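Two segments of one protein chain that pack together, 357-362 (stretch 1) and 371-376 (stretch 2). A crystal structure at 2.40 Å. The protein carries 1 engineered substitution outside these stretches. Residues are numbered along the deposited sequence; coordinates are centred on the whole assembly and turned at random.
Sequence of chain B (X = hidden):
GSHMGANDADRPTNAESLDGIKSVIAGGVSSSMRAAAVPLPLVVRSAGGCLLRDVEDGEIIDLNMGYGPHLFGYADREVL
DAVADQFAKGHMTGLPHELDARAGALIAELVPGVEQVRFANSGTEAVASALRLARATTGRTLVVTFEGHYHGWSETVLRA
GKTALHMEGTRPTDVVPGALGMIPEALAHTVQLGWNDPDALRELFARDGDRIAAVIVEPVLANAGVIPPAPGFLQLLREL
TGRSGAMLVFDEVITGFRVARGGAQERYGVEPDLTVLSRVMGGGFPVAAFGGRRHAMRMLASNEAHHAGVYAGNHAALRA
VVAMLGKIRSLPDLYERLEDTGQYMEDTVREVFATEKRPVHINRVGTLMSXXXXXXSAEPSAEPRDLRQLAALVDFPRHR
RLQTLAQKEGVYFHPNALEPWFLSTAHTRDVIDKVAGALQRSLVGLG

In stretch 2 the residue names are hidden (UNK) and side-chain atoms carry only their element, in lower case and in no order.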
# COMPACT_ATOMS: atom_id res chain seq x y z
N LYS B 357 24.42 -20.40 30.82
CA LYS B 357 23.37 -20.83 31.74
C LYS B 357 22.19 -19.84 31.80
O LYS B 357 21.61 -19.60 32.87
CB LYS B 357 23.95 -21.11 33.13
CG LYS B 357 25.16 -22.03 33.09
CD LYS B 357 25.60 -22.49 34.47
CE LYS B 357 26.90 -23.30 34.41
NZ LYS B 357 27.17 -24.05 35.67
N ARG B 358 21.81 -19.31 30.64
CA ARG B 358 20.62 -18.49 30.49
C ARG B 358 19.55 -19.33 29.82
O ARG B 358 19.75 -19.75 28.68
CB ARG B 358 20.91 -17.28 29.59
CG ARG B 358 21.91 -16.31 30.17
CD ARG B 358 21.26 -15.48 31.26
NE ARG B 358 22.14 -14.43 31.74
CZ ARG B 358 21.79 -13.55 32.67
NH1 ARG B 358 20.58 -13.58 33.20
NH2 ARG B 358 22.65 -12.64 33.06
N PRO B 359 18.42 -19.58 30.49
CA PRO B 359 17.37 -20.27 29.78
C PRO B 359 16.82 -19.44 28.61
O PRO B 359 16.69 -18.21 28.70
CB PRO B 359 16.31 -20.55 30.85
CG PRO B 359 16.60 -19.61 31.97
CD PRO B 359 18.08 -19.34 31.91
N VAL B 360 16.50 -20.12 27.52
CA VAL B 360 16.05 -19.45 26.30
C VAL B 360 14.99 -20.35 25.62
O VAL B 360 15.09 -21.57 25.68
CB VAL B 360 17.25 -19.22 25.38
CG1 VAL B 360 17.76 -20.54 24.82
CG2 VAL B 360 16.91 -18.26 24.26
N HIS B 361 13.99 -19.74 24.99
CA HIS B 361 13.10 -20.47 24.10
C HIS B 361 13.37 -20.06 22.66
O HIS B 361 13.46 -18.86 22.37
CB HIS B 361 11.64 -20.23 24.42
CG HIS B 361 10.72 -21.19 23.71
ND1 HIS B 361 10.45 -22.45 24.20
CD2 HIS B 361 10.03 -21.08 22.55
CE1 HIS B 361 9.64 -23.07 23.37
NE2 HIS B 361 9.36 -22.26 22.37
N ILE B 362 13.53 -21.05 21.79
CA ILE B 362 13.85 -20.83 20.36
C ILE B 362 12.93 -21.69 19.51
O ILE B 362 12.90 -22.90 19.70
CB ILE B 362 15.31 -21.23 20.04
CG1 ILE B 362 16.29 -20.36 20.82
CG2 ILE B 362 15.59 -21.09 18.55
CD1 ILE B 362 17.75 -20.77 20.67
N UNK B 371 13.75 -16.10 19.18
CA UNK B 371 14.73 -16.28 20.25
C UNK B 371 14.33 -15.39 21.42
O UNK B 371 14.38 -14.17 21.32
c UNK B 371 16.64 -16.77 18.68
c UNK B 371 16.17 -15.89 19.82
c UNK B 371 17.14 -16.00 20.99
N UNK B 372 13.92 -16.02 22.52
CA UNK B 372 13.40 -15.33 23.67
C UNK B 372 14.08 -15.81 24.94
O UNK B 372 14.14 -17.00 25.21
c UNK B 372 11.88 -15.54 23.76
N UNK B 373 14.54 -14.86 25.73
CA UNK B 373 15.17 -15.09 27.00
C UNK B 373 14.07 -15.34 28.02
O UNK B 373 13.11 -14.57 28.12
c UNK B 373 15.96 -13.83 27.35
c UNK B 373 17.61 -12.37 28.39
c UNK B 373 18.14 -14.75 28.17
c UNK B 373 17.03 -13.76 28.41
N UNK B 374 14.19 -16.43 28.78
CA UNK B 374 13.14 -16.85 29.71
C UNK B 374 13.36 -16.38 31.15
O UNK B 374 14.47 -16.11 31.56
c UNK B 374 12.77 -19.01 28.32
c UNK B 374 13.01 -18.37 29.68
c UNK B 374 12.55 -20.50 28.46
c UNK B 374 11.56 -18.39 27.62
N UNK B 375 12.27 -16.28 31.91
CA UNK B 375 12.35 -15.97 33.35
C UNK B 375 13.05 -17.10 34.09
O UNK B 375 12.96 -18.26 33.70
c UNK B 375 10.94 -15.83 33.94
n UNK B 375 6.44 -13.83 33.52
c UNK B 375 7.91 -13.55 33.45
c UNK B 375 8.68 -14.82 33.74
c UNK B 375 10.16 -14.64 33.43
N UNK B 376 13.75 -16.77 35.16
CA UNK B 376 14.42 -17.79 35.97
C UNK B 376 13.39 -18.77 36.49
O UNK B 376 13.68 -19.96 36.64

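Position 371 carries three side-chain carbons, one bonded to the backbone and bearing the other two, so the side chain forks at CB. One branch carbon lies 4.0 Å from CG2 of V360 and the other 4.2 Å from CG1 of I362. The fork at CB identifies V371. A beta-branched residue suits an extended strand, and its two methyls, CG1 and CG2, reach two apolar neighbours on the same face of the sheet.

Position 372 has a single side-chain carbon, CB, 3.9 Å from O of H361; this is A372. Its one methyl lies on the same face as the H361 side chain, whose end leads away; the pairing needs nothing of the side chain. The backbone does the work: H361 N donates to A372 O at 2.8 Å, and A372 N donates to H361 O at 2.9 Å, both bonds nearly straight.

Position 373 shows four carbons forked at the second. One terminal carbon approaches CB of R358 at 4.0 Å and O of P359 at 3.8 Å. This is L373, and that carbon is CD1. The side chain is buried, and a fork one bond past CB lets a methyl reach R358 and the P359 carbonyl; with chi1 t and chi2 p, its end comes nearer to stretch 1.

Position 374 again has four carbons forked at the second. The fork carbon is 3.6 Å from N of H361, a terminal carbon 3.7 Å from CB of H361, and CB, pointing toward stretch 1, 4.1 Å from CB of P359. This is L374. A branched apolar chain suits this buried place, covering backbone and side chain together. L374 N donates to P359 O at 3.1 Å, almost linearly.

Position 375 has four carbons in a row ending in nitrogen. Its CA-to-CB bond points away, and CB, 7.1 Å from CG of P359, is the closest its side chain comes to stretch 1. This is K375: a long charged chain suits a partly exposed place, and NZ is hydrogen-bonded elsewhere in the structure. Position 376, exposed and without side-chain atoms or contacts, is G376; stretch 1 leaves room for a CB, so this contact does not require glycine.

The contact is thus a short antiparallel pairing, V360 opposite L373, H361 opposite A372 and I362 opposite V371. Two hydrogen bonds join the central pair, and the bond from L374 to P359 extends the ladder beyond the strands. V360, I362 and V371 pack on one face, while L374 covers P359 and H361. Together the stretches bury 442 Å².

Stretch 2, residues 371-376: VALLKG
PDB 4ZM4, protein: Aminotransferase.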